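Long-range contacts in regulator of polyketide synthase expression (PDB 3ONQ), which is of uncharacterised function but probably acts as a PucR-type transcriptional regulator, its C-terminal helix-turn-helix domain being likely to bind DNA: residues Leu32-Val42 with Val133-Met144; Asp53-Val62 with Glu122-Val133. All coordinates share one frame; numbering follows the deposited sequence. Where two conformers were deposited one is given.

From the N terminus, the chain runs through helix 21-33, turns at residues 34-38 into helix 39-48, and then enters strand 55-61, which lies in the middle of a five-stranded mixed sheet. Interaction 2 closes the inner loop: residues 53-62 pair antiparallel with 122-133, the neighbouring strand and the start of helix 132-149. Interaction 1 closes the outer loop around it, laying that same helix against residues 32-42, so the two contacts nest. They share V133 and lie about 11 Å apart between centres. A salt bridge from E142 OE1 to R130 NH2 (2.8 Å) joins them further, tying the N-terminal helices, helix 132-149 and the sheet together.

Interaction 1 of 2, residues Leu32-Val42 with Val133-Met144; sequences LLTNMTDDRVV and VAGASHALRETM
S137 and R141 of helix 132-149 donate to L32 O and L33 O at the C-terminal end of helix 21-33. S137 OG meets L32 O over 2.7 Å, arriving in the carbonyl plane on a lone pair; with OG anti to the backbone N (chi1 179°), the hydroxyl projects to that acceptor. R141 NH1 gives L33 O a 2.8 Å bond, with the oxygen close to the guanidinium plane; the bend at chi3 (61°) turns the group back toward the helix end, while N35 CB lies over one face. L32 O belongs to a Schellman motif that ends the helix: N35, at positive phi, is its C-prime residue, with M36 N bonded to C31 O and N35 N to L32 O. Substituting a leucine for R141 would probably leave L33 O without this donor and N35 CB without the flat group beneath it. L32 packs as a knob in a hole formed by V133, A136, S137 and L140, its CB 3.8 Å from L140 CD1. V133 CG1 touches both L32 CD2 (3.9 Å) and V41 CG1 (3.7 Å), while CG2 turns to V42. At the other end, L33 CD1 rests 3.9 Å from M144 SE, a selenomethionine.

Interaction 2 of 2, residues Asp53-Val62 with Glu122-Val133; sequences DFNCFAIGGV and EPLYLSPVRSGV. With SO4 (sulfate ion), chain P; SO4 (sulfate ion), chain O.
The F54 ring carries G132 CA over one face, a CH-pi contact 3.9 Å from the centroid and 16° off the normal, with C56 SG in plane at its edge; W50 adds an edge-to-face partner. The R130 guanidinium has P128 CB above one face, near the rim, and a sulfate oxygen at its edge; its NH2 is salt-bridged to E142 of helix 132-149. Both groups lie near one end of an antiparallel pairing of adjacent strands inside the mixed beta-sheet of an alpha-beta-alpha sandwich, strand 55-61 running at 173° to strand 124-126. Two ladders make it up. C56 and R130 form a hydrogen-bonded pair, R130 N reaching C56 O at 2.7 Å, and G60 with Y125 forms another. Between them the register slips by one residue, and S127 bridges the break: its N donates to A58 O, while its OG, placed between the backbone N and carbonyl carbon (chi1 87°), accepts from A58 N across the contact (2.8 Å) and donates to P128 O within the break. On the face bearing I59, L124 and L126 these three make an apolar patch, I59 CG1 touching L126 CD1 at 3.6 Å. Helix 132-149 covers the other face, where T143 touches A58 and Y125. Near the helix start, one sulfate, probably from the crystallisation liquor, accepts from R130 NH1 at its O1 and from S131 N at its O4 (3.1 Å).

Interaction 1 of 2, residues Leu32-Val42 with Val133-Met144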
loop_
_atom_site.group_PDB
_atom_site.type_symbol
_atom_site.label_atom_id
_atom_site.label_comp_id
_atom_site.label_asym_id
_atom_site.label_seq_id
_atom_site.Cartn_x
_atom_site.Cartn_y
_atom_site.Cartn_z
ATOM N N LEU B 32 -10.047 -9.940 -7.565
ATOM C CA LEU B 32 -10.303 -9.661 -6.164
ATOM C C LEU B 32 -9.822 -10.819 -5.299
ATOM O O LEU B 32 -9.183 -10.611 -4.271
ATOM C CB LEU B 32 -11.794 -9.399 -5.934
ATOM C CG LEU B 32 -12.367 -8.157 -6.623
ATOM C CD1 LEU B 32 -13.883 -8.150 -6.557
ATOM C CD2 LEU B 32 -11.777 -6.881 -6.018
ATOM N N LEU B 33 -10.133 -12.042 -5.718
ATOM C CA LEU B 33 -9.761 -13.217 -4.938
ATOM C C LEU B 33 -8.238 -13.359 -4.856
ATOM O O LEU B 33 -7.714 -13.911 -3.884
ATOM C CB LEU B 33 -10.390 -14.481 -5.538
ATOM C CG LEU B 33 -10.599 -15.665 -4.601
ATOM C CD1 LEU B 33 -11.282 -15.199 -3.324
ATOM C CD2 LEU B 33 -11.426 -16.743 -5.294
ATOM N N THR B 34 -7.529 -12.856 -5.868
ATOM C CA THR B 34 -6.065 -12.948 -5.893
ATOM C C THR B 34 -5.370 -11.682 -5.377
ATOM O O THR B 34 -4.189 -11.466 -5.630
ATOM C CB THR B 34 -5.506 -13.356 -7.297
ATOM O OG1 THR B 34 -5.825 -12.359 -8.273
ATOM C CG2 THR B 34 -6.078 -14.703 -7.741
ATOM N N ASN B 35 -6.114 -10.867 -4.632
ATOM C CA ASN B 35 -5.575 -9.670 -3.976
ATOM C C ASN B 35 -5.134 -8.539 -4.909
ATOM O O ASN B 35 -4.256 -7.749 -4.563
ATOM C CB ASN B 35 -4.425 -10.023 -3.024
ATOM C CG ASN B 35 -4.069 -8.875 -2.088
ATOM O OD1 ASN B 35 -4.940 -8.137 -1.636
ATOM N ND2 ASN B 35 -2.782 -8.710 -1.813
HETATM N N MSE B 36 -5.744 -8.455 -6.086
HETATM C CA MSE B 36 -5.439 -7.367 -7.013
HETATM C C MSE B 36 -6.457 -6.241 -6.807
HETATM O O MSE B 36 -7.654 -6.432 -7.020
HETATM C CB MSE B 36 -5.443 -7.879 -8.458
HETATM C CG MSE B 36 -4.378 -8.952 -8.747
HETATM SE SE MSE B 36 -4.733 -9.999 -10.380
HETATM C CE MSE B 36 -4.589 -8.575 -11.706
ATOM N N THR B 37 -5.990 -5.132 -6.219
ATOM C CA THR B 37 -6.864 -4.031 -5.834
ATOM C C THR B 37 -6.557 -2.693 -6.513
ATOM O O THR B 37 -6.999 -1.647 -6.073
ATOM C CB THR B 37 -6.889 -3.864 -4.322
ATOM O OG1 THR B 37 -5.575 -3.564 -3.862
ATOM C CG2 THR B 37 -7.353 -5.142 -3.682
ATOM N N ASP B 38 -5.803 -2.746 -7.595
ATOM C CA ASP B 38 -5.354 -1.552 -8.287
ATOM C C ASP B 38 -6.428 -0.931 -9.171
ATOM O O ASP B 38 -7.548 -1.409 -9.241
ATOM C CB ASP B 38 -4.084 -1.834 -9.081
ATOM C CG ASP B 38 -4.315 -2.776 -10.221
ATOM O OD1 ASP B 38 -3.883 -3.931 -10.128
ATOM O OD2 ASP B 38 -4.930 -2.364 -11.215
ATOM N N ASP B 39 -6.068 0.154 -9.834
ATOM C CA ASP B 39 -7.006 0.946 -10.619
ATOM C C ASP B 39 -7.694 0.160 -11.726
ATOM O O ASP B 39 -8.830 0.444 -12.060
ATOM C CB ASP B 39 -6.322 2.193 -11.170
ATOM C CG ASP B 39 -6.212 3.292 -10.138
ATOM O OD1 ASP B 39 -7.061 3.349 -9.228
ATOM O OD2 ASP B 39 -5.278 4.102 -10.234
ATOM N N ARG B 40 -7.010 -0.810 -12.309
ATOM C CA ARG B 40 -7.628 -1.624 -13.341
ATOM C C ARG B 40 -8.843 -2.374 -12.786
ATOM O O ARG B 40 -9.858 -2.500 -13.447
ATOM C CB ARG B 40 -6.622 -2.616 -13.914
ATOM C CG ARG B 40 -5.421 -1.984 -14.569
ATOM C CD ARG B 40 -4.340 -3.000 -14.843
ATOM N NE ARG B 40 -3.799 -3.565 -13.615
ATOM C CZ ARG B 40 -3.096 -4.685 -13.554
ATOM N NH1 ARG B 40 -2.833 -5.370 -14.650
ATOM N NH2 ARG B 40 -2.652 -5.119 -12.392
ATOM N N VAL B 41 -8.722 -2.869 -11.563
ATOM C CA VAL B 41 -9.799 -3.593 -10.894
ATOM C C VAL B 41 -10.906 -2.627 -10.523
ATOM O O VAL B 41 -12.085 -2.939 -10.629
ATOM C CB VAL B 41 -9.273 -4.333 -9.643
ATOM C CG1 VAL B 41 -10.389 -5.078 -8.950
ATOM C CG2 VAL B 41 -8.160 -5.275 -10.029
ATOM N N VAL B 42 -10.525 -1.428 -10.096
ATOM C CA VAL B 42 -11.511 -0.381 -9.894
ATOM C C VAL B 42 -12.290 -0.128 -11.188
ATOM O O VAL B 42 -13.521 -0.001 -11.166
ATOM C CB VAL B 42 -10.856 0.927 -9.429
ATOM C CG1 VAL B 42 -11.907 2.031 -9.310
ATOM C CG2 VAL B 42 -10.120 0.715 -8.111
ATOM N N VAL B 133 -13.091 -1.296 -3.408
ATOM C CA VAL B 133 -12.485 -2.442 -4.069
ATOM C C VAL B 133 -11.555 -3.229 -3.140
ATOM O O VAL B 133 -11.580 -4.453 -3.133
ATOM C CB VAL B 133 -11.766 -2.009 -5.359
ATOM C CG1 VAL B 133 -10.882 -3.110 -5.864
ATOM C CG2 VAL B 133 -12.797 -1.636 -6.418
ATOM N N ALA B 134 -10.756 -2.534 -2.340
ATOM C CA ALA B 134 -9.889 -3.215 -1.375
ATOM C C ALA B 134 -10.711 -4.024 -0.360
ATOM O O ALA B 134 -10.325 -5.125 0.021
ATOM C CB ALA B 134 -8.984 -2.213 -0.657
ATOM N N GLY B 135 -11.843 -3.476 0.075
ATOM C CA GLY B 135 -12.723 -4.185 0.992
ATOM C C GLY B 135 -13.348 -5.398 0.330
ATOM O O GLY B 135 -13.437 -6.468 0.924
ATOM N N ALA B 136 -13.783 -5.224 -0.913
ATOM C CA ALA B 136 -14.301 -6.326 -1.708
ATOM C C ALA B 136 -13.292 -7.471 -1.757
ATOM O O ALA B 136 -13.643 -8.634 -1.533
ATOM C CB ALA B 136 -14.639 -5.841 -3.123
ATOM N N SER B 137 -12.032 -7.149 -2.037
ATOM C CA SER B 137 -10.995 -8.186 -2.094
ATOM C C SER B 137 -10.826 -8.841 -0.718
ATOM O O SER B 137 -10.713 -10.060 -0.606
ATOM C CB SER B 137 -9.664 -7.593 -2.548
ATOM O OG SER B 137 -8.650 -8.590 -2.588
ATOM N N HIS B 138 -10.815 -8.015 0.320
ATOM C CA HIS B 138 -10.763 -8.493 1.696
ATOM C C HIS B 138 -11.934 -9.435 2.027
ATOM O O HIS B 138 -11.734 -10.517 2.583
ATOM C CB HIS B 138 -10.764 -7.295 2.663
ATOM C CG HIS B 138 -10.469 -7.665 4.081
ATOM N ND1 HIS B 138 -10.217 -6.731 5.064
ATOM C CD2 HIS B 138 -10.384 -8.878 4.690
ATOM C CE1 HIS B 138 -9.982 -7.347 6.208
ATOM N NE2 HIS B 138 -10.079 -8.651 6.007
ATOM N N ALA B 139 -13.153 -9.016 1.701
ATOM C CA ALA B 139 -14.347 -9.814 1.980
ATOM C C ALA B 139 -14.287 -11.171 1.287
ATOM O O ALA B 139 -14.568 -12.210 1.886
ATOM C CB ALA B 139 -15.624 -9.052 1.559
ATOM N N LEU B 140 -13.931 -11.172 0.012
ATOM C CA LEU B 140 -13.837 -12.430 -0.715
ATOM C C LEU B 140 -12.726 -13.349 -0.177
ATOM O O LEU B 140 -12.903 -14.559 -0.083
ATOM C CB LEU B 140 -13.667 -12.178 -2.210
ATOM C CG LEU B 140 -14.956 -11.691 -2.885
ATOM C CD1 LEU B 140 -14.699 -11.173 -4.312
ATOM C CD2 LEU B 140 -15.959 -12.823 -2.917
ATOM N N ARG B 141 -11.583 -12.779 0.170
ATOM C CA ARG B 141 -10.489 -13.598 0.654
ATOM C C ARG B 141 -10.745 -14.151 2.067
ATOM O O ARG B 141 -10.514 -15.329 2.319
ATOM C CB ARG B 141 -9.159 -12.851 0.553
ATOM C CG ARG B 141 -8.656 -12.760 -0.891
ATOM C CD ARG B 141 -7.340 -12.006 -1.010
ATOM N NE ARG B 141 -6.241 -12.619 -0.266
ATOM C CZ ARG B 141 -5.427 -13.550 -0.761
ATOM N NH1 ARG B 141 -5.594 -13.990 -2.001
ATOM N NH2 ARG B 141 -4.442 -14.043 -0.018
ATOM N N GLU B 142 -11.245 -13.330 2.982
ATOM C CA GLU B 142 -11.532 -13.859 4.315
ATOM C C GLU B 142 -12.595 -14.944 4.221
ATOM O O GLU B 142 -12.594 -15.902 5.008
ATOM C CB GLU B 142 -11.935 -12.761 5.308
ATOM C CG GLU B 142 -13.257 -12.048 5.000
ATOM C CD GLU B 142 -13.377 -10.726 5.760
ATOM O OE1 GLU B 142 -12.811 -10.610 6.866
ATOM O OE2 GLU B 142 -14.020 -9.790 5.246
ATOM N N THR B 143 -13.493 -14.804 3.247
ATOM C CA THR B 143 -14.527 -15.811 3.023
ATOM C C THR B 143 -13.896 -17.102 2.490
ATOM O O THR B 143 -14.138 -18.189 3.017
ATOM C CB THR B 143 -15.622 -15.309 2.071
ATOM O OG1 THR B 143 -16.318 -14.214 2.685
ATOM C CG2 THR B 143 -16.624 -16.417 1.767
HETATM N N MSE B 144 -13.070 -16.975 1.459
HETATM C CA MSE B 144 -12.334 -18.123 0.933
HETATM C C MSE B 144 -11.539 -18.863 2.026
HETATM O O MSE B 144 -11.666 -20.072 2.183
HETATM C CB MSE B 144 -11.380 -17.701 -0.178
HETATM C CG MSE B 144 -10.350 -18.808 -0.563
HETATM SE SE MSE B 144 -9.104 -18.122 -1.899
HETATM C CE MSE B 144 -8.025 -17.002 -0.715
#

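Interaction 2 of 2, residues Asp53-Val62 with Glu122-Val133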
loop_
_atom_site.group_PDB
_atom_site.type_symbol
_atom_site.label_atom_id
_atom_site.label_comp_id
_atom_site.label_asym_id
_atom_site.label_seq_id
_atom_site.Cartn_x
_atom_site.Cartn_y
_atom_site.Cartn_z
ATOM N N ASP B 53 -17.206 4.747 -3.546
ATOM C CA ASP B 53 -16.723 4.118 -2.325
ATOM C C ASP B 53 -17.799 3.251 -1.670
ATOM O O ASP B 53 -18.302 3.568 -0.594
ATOM C CB ASP B 53 -16.216 5.178 -1.345
ATOM C CG ASP B 53 -15.470 4.569 -0.179
ATOM O OD1 ASP B 53 -15.057 3.392 -0.293
ATOM O OD2 ASP B 53 -15.292 5.262 0.845
ATOM N N PHE B 54 -18.136 2.156 -2.338
ATOM C CA PHE B 54 -19.286 1.343 -1.985
ATOM C C PHE B 54 -19.045 0.520 -0.726
ATOM O O PHE B 54 -17.905 0.325 -0.300
ATOM C CB PHE B 54 -19.638 0.418 -3.154
ATOM C CG PHE B 54 -18.476 -0.420 -3.638
ATOM C CD1 PHE B 54 -18.134 -1.591 -2.984
ATOM C CD2 PHE B 54 -17.737 -0.040 -4.754
ATOM C CE1 PHE B 54 -17.071 -2.369 -3.414
ATOM C CE2 PHE B 54 -16.663 -0.822 -5.202
ATOM C CZ PHE B 54 -16.334 -1.988 -4.522
ATOM N N ASN B 55 -20.129 0.055 -0.123
ATOM C CA ASN B 55 -20.036 -0.941 0.937
ATOM C C ASN B 55 -20.427 -2.305 0.391
ATOM O O ASN B 55 -21.281 -2.405 -0.485
ATOM C CB ASN B 55 -20.923 -0.568 2.121
ATOM C CG ASN B 55 -20.456 0.689 2.813
ATOM O OD1 ASN B 55 -21.247 1.600 3.082
ATOM N ND2 ASN B 55 -19.157 0.757 3.090
ATOM N N CYS B 56 -19.797 -3.354 0.898
ATOM C CA CYS B 56 -20.050 -4.681 0.374
ATOM C C CYS B 56 -19.786 -5.707 1.463
ATOM O O CYS B 56 -19.179 -5.382 2.488
ATOM C CB CYS B 56 -19.135 -4.950 -0.833
ATOM S SG CYS B 56 -17.343 -4.986 -0.420
ATOM N N PHE B 57 -20.236 -6.940 1.227
ATOM C CA PHE B 57 -19.937 -8.063 2.105
ATOM C C PHE B 57 -20.040 -9.313 1.259
ATOM O O PHE B 57 -20.573 -9.272 0.146
ATOM C CB PHE B 57 -20.916 -8.134 3.289
ATOM C CG PHE B 57 -22.360 -8.264 2.877
ATOM C CD1 PHE B 57 -22.916 -9.510 2.627
ATOM C CD2 PHE B 57 -23.162 -7.141 2.750
ATOM C CE1 PHE B 57 -24.247 -9.632 2.246
ATOM C CE2 PHE B 57 -24.493 -7.255 2.373
ATOM C CZ PHE B 57 -25.038 -8.503 2.112
ATOM N N ALA B 58 -19.541 -10.423 1.785
ATOM C CA ALA B 58 -19.509 -11.651 1.015
ATOM C C ALA B 58 -20.158 -12.802 1.774
ATOM O O ALA B 58 -20.134 -12.846 3.009
ATOM C CB ALA B 58 -18.061 -11.999 0.640
ATOM N N ILE B 59 -20.743 -13.725 1.022
ATOM C CA ILE B 59 -21.297 -14.948 1.574
ATOM C C ILE B 59 -20.738 -16.069 0.732
ATOM O O ILE B 59 -20.634 -15.929 -0.497
ATOM C CB ILE B 59 -22.830 -14.980 1.455
ATOM C CG1 ILE B 59 -23.449 -13.803 2.200
ATOM C CG2 ILE B 59 -23.379 -16.285 2.013
ATOM C CD1 ILE B 59 -24.981 -13.713 2.049
ATOM N N GLY B 60 -20.365 -17.176 1.369
ATOM C CA GLY B 60 -19.802 -18.294 0.637
ATOM C C GLY B 60 -20.141 -19.615 1.297
ATOM O O GLY B 60 -20.315 -19.685 2.515
ATOM N N GLY B 61 -20.240 -20.660 0.482
ATOM C CA GLY B 61 -20.489 -22.006 0.961
ATOM C C GLY B 61 -20.627 -22.920 -0.239
ATOM O O GLY B 61 -20.215 -22.563 -1.340
ATOM N N VAL B 62 -21.208 -24.097 -0.034
ATOM C CA VAL B 62 -21.369 -25.052 -1.123
ATOM C C VAL B 62 -22.821 -25.053 -1.581
ATOM O O VAL B 62 -23.718 -25.146 -0.757
ATOM C CB VAL B 62 -20.984 -26.463 -0.664
ATOM C CG1 VAL B 62 -21.218 -27.483 -1.785
ATOM C CG2 VAL B 62 -19.535 -26.490 -0.173
ATOM N N GLU B 122 -22.579 -28.567 4.567
ATOM C CA GLU B 122 -21.296 -27.911 4.362
ATOM C C GLU B 122 -21.276 -26.548 5.061
ATOM O O GLU B 122 -22.316 -25.938 5.285
ATOM C CB GLU B 122 -21.018 -27.733 2.864
ATOM C CG GLU B 122 -21.174 -29.008 2.031
ATOM C CD GLU B 122 -20.201 -30.108 2.440
ATOM O OE1 GLU B 122 -19.151 -29.791 3.045
ATOM O OE2 GLU B 122 -20.490 -31.293 2.151
ATOM N N PRO B 123 -20.082 -26.070 5.414
ATOM C CA PRO B 123 -19.939 -24.765 6.060
ATOM C C PRO B 123 -20.444 -23.620 5.191
ATOM O O PRO B 123 -20.463 -23.702 3.962
ATOM C CB PRO B 123 -18.426 -24.651 6.259
ATOM C CG PRO B 123 -17.976 -26.073 6.365
ATOM C CD PRO B 123 -18.802 -26.792 5.345
ATOM N N LEU B 124 -20.868 -22.558 5.861
ATOM C CA LEU B 124 -21.364 -21.353 5.240
ATOM C C LEU B 124 -20.699 -20.215 6.008
ATOM O O LEU B 124 -20.635 -20.260 7.240
ATOM C CB LEU B 124 -22.883 -21.295 5.409
ATOM C CG LEU B 124 -23.646 -20.052 4.978
ATOM C CD1 LEU B 124 -23.639 -19.932 3.463
ATOM C CD2 LEU B 124 -25.073 -20.096 5.497
ATOM N N TYR B 125 -20.189 -19.209 5.299
ATOM C CA TYR B 125 -19.529 -18.076 5.957
ATOM C C TYR B 125 -20.081 -16.724 5.501
ATOM O O TYR B 125 -20.278 -16.499 4.306
ATOM C CB TYR B 125 -18.018 -18.122 5.715
ATOM C CG TYR B 125 -17.269 -16.964 6.345
ATOM C CD1 TYR B 125 -16.823 -17.043 7.650
ATOM C CD2 TYR B 125 -17.036 -15.777 5.639
ATOM C CE1 TYR B 125 -16.141 -15.984 8.245
ATOM C CE2 TYR B 125 -16.340 -14.710 6.230
ATOM C CZ TYR B 125 -15.900 -14.827 7.537
ATOM O OH TYR B 125 -15.222 -13.802 8.159
ATOM N N LEU B 126 -20.320 -15.832 6.462
ATOM C CA LEU B 126 -20.807 -14.477 6.196
ATOM C C LEU B 126 -19.750 -13.466 6.627
ATOM O O LEU B 126 -19.358 -13.458 7.783
ATOM C CB LEU B 126 -22.109 -14.216 6.979
ATOM C CG LEU B 126 -22.669 -12.781 6.916
ATOM C CD1 LEU B 126 -23.027 -12.396 5.482
ATOM C CD2 LEU B 126 -23.883 -12.561 7.831
ATOM N N SER B 127 -19.279 -12.618 5.714
ATOM C CA SER B 127 -18.195 -11.685 6.050
ATOM C C SER B 127 -18.716 -10.406 6.687
ATOM O O SER B 127 -19.885 -10.081 6.545
ATOM C CB SER B 127 -17.399 -11.301 4.800
ATOM O OG SER B 127 -17.993 -10.192 4.144
ATOM N N PRO B 128 -17.837 -9.661 7.380
ATOM C CA PRO B 128 -18.198 -8.312 7.822
ATOM C C PRO B 128 -18.394 -7.384 6.620
ATOM O O PRO B 128 -18.021 -7.727 5.488
ATOM C CB PRO B 128 -16.967 -7.858 8.628
ATOM C CG PRO B 128 -16.210 -9.112 8.940
ATOM C CD PRO B 128 -16.475 -10.039 7.801
ATOM N N VAL B 129 -18.975 -6.216 6.861
ATOM C CA VAL B 129 -19.091 -5.197 5.815
ATOM C C VAL B 129 -17.707 -4.603 5.567
ATOM O O VAL B 129 -16.936 -4.394 6.505
ATOM C CB VAL B 129 -20.081 -4.080 6.208
ATOM C CG1 VAL B 129 -20.142 -2.992 5.126
ATOM C CG2 VAL B 129 -21.462 -4.655 6.431
ATOM N N ARG B 130 -17.378 -4.363 4.299
ATOM C CA ARG B 130 -16.097 -3.762 3.939
ATOM C C ARG B 130 -16.364 -2.683 2.884
ATOM O O ARG B 130 -17.442 -2.656 2.285
ATOM C CB ARG B 130 -15.126 -4.823 3.409
ATOM C CG ARG B 130 -14.943 -6.026 4.321
ATOM C CD ARG B 130 -13.620 -5.969 5.062
ATOM N NE ARG B 130 -13.406 -7.111 5.947
ATOM C CZ ARG B 130 -13.101 -6.991 7.235
ATOM N NH1 ARG B 130 -12.991 -5.780 7.775
ATOM N NH2 ARG B 130 -12.913 -8.066 7.987
ATOM N N SER B 131 -15.401 -1.791 2.662
ATOM C CA SER B 131 -15.628 -0.677 1.744
ATOM C C SER B 131 -14.671 -0.651 0.562
ATOM O O SER B 131 -13.470 -0.935 0.694
ATOM C CB SER B 131 -15.570 0.660 2.491
ATOM O OG SER B 131 -14.302 0.833 3.091
ATOM N N GLY B 132 -15.220 -0.296 -0.593
ATOM C CA GLY B 132 -14.440 -0.129 -1.802
ATOM C C GLY B 132 -13.853 -1.425 -2.334
ATOM O O GLY B 132 -14.080 -2.512 -1.799
ATOM N N VAL B 133 -13.091 -1.296 -3.408
ATOM C CA VAL B 133 -12.485 -2.442 -4.069
ATOM C C VAL B 133 -11.555 -3.229 -3.140
ATOM O O VAL B 133 -11.580 -4.453 -3.133
ATOM C CB VAL B 133 -11.766 -2.009 -5.359
ATOM C CG1 VAL B 133 -10.882 -3.110 -5.864
ATOM C CG2 VAL B 133 -12.797 -1.636 -6.418
HETATM S S SO4 P . -12.780 -1.919 5.658
HETATM O O1 SO4 P . -12.938 -3.011 6.622
HETATM O O2 SO4 P . -13.835 -0.928 5.863
HETATM O O3 SO4 P . -11.483 -1.283 5.863
HETATM O O4 SO4 P . -12.865 -2.431 4.294
HETATM S S SO4 O . -10.499 -4.959 11.382
HETATM O O1 SO4 O . -11.616 -5.630 12.046
HETATM O O2 SO4 O . -10.590 -3.518 11.602
HETATM O O3 SO4 O . -9.228 -5.431 11.928
HETATM O O4 SO4 O . -10.556 -5.238 9.950
HETATM O O HOH W 1 -22.625 -24.528 2.540
#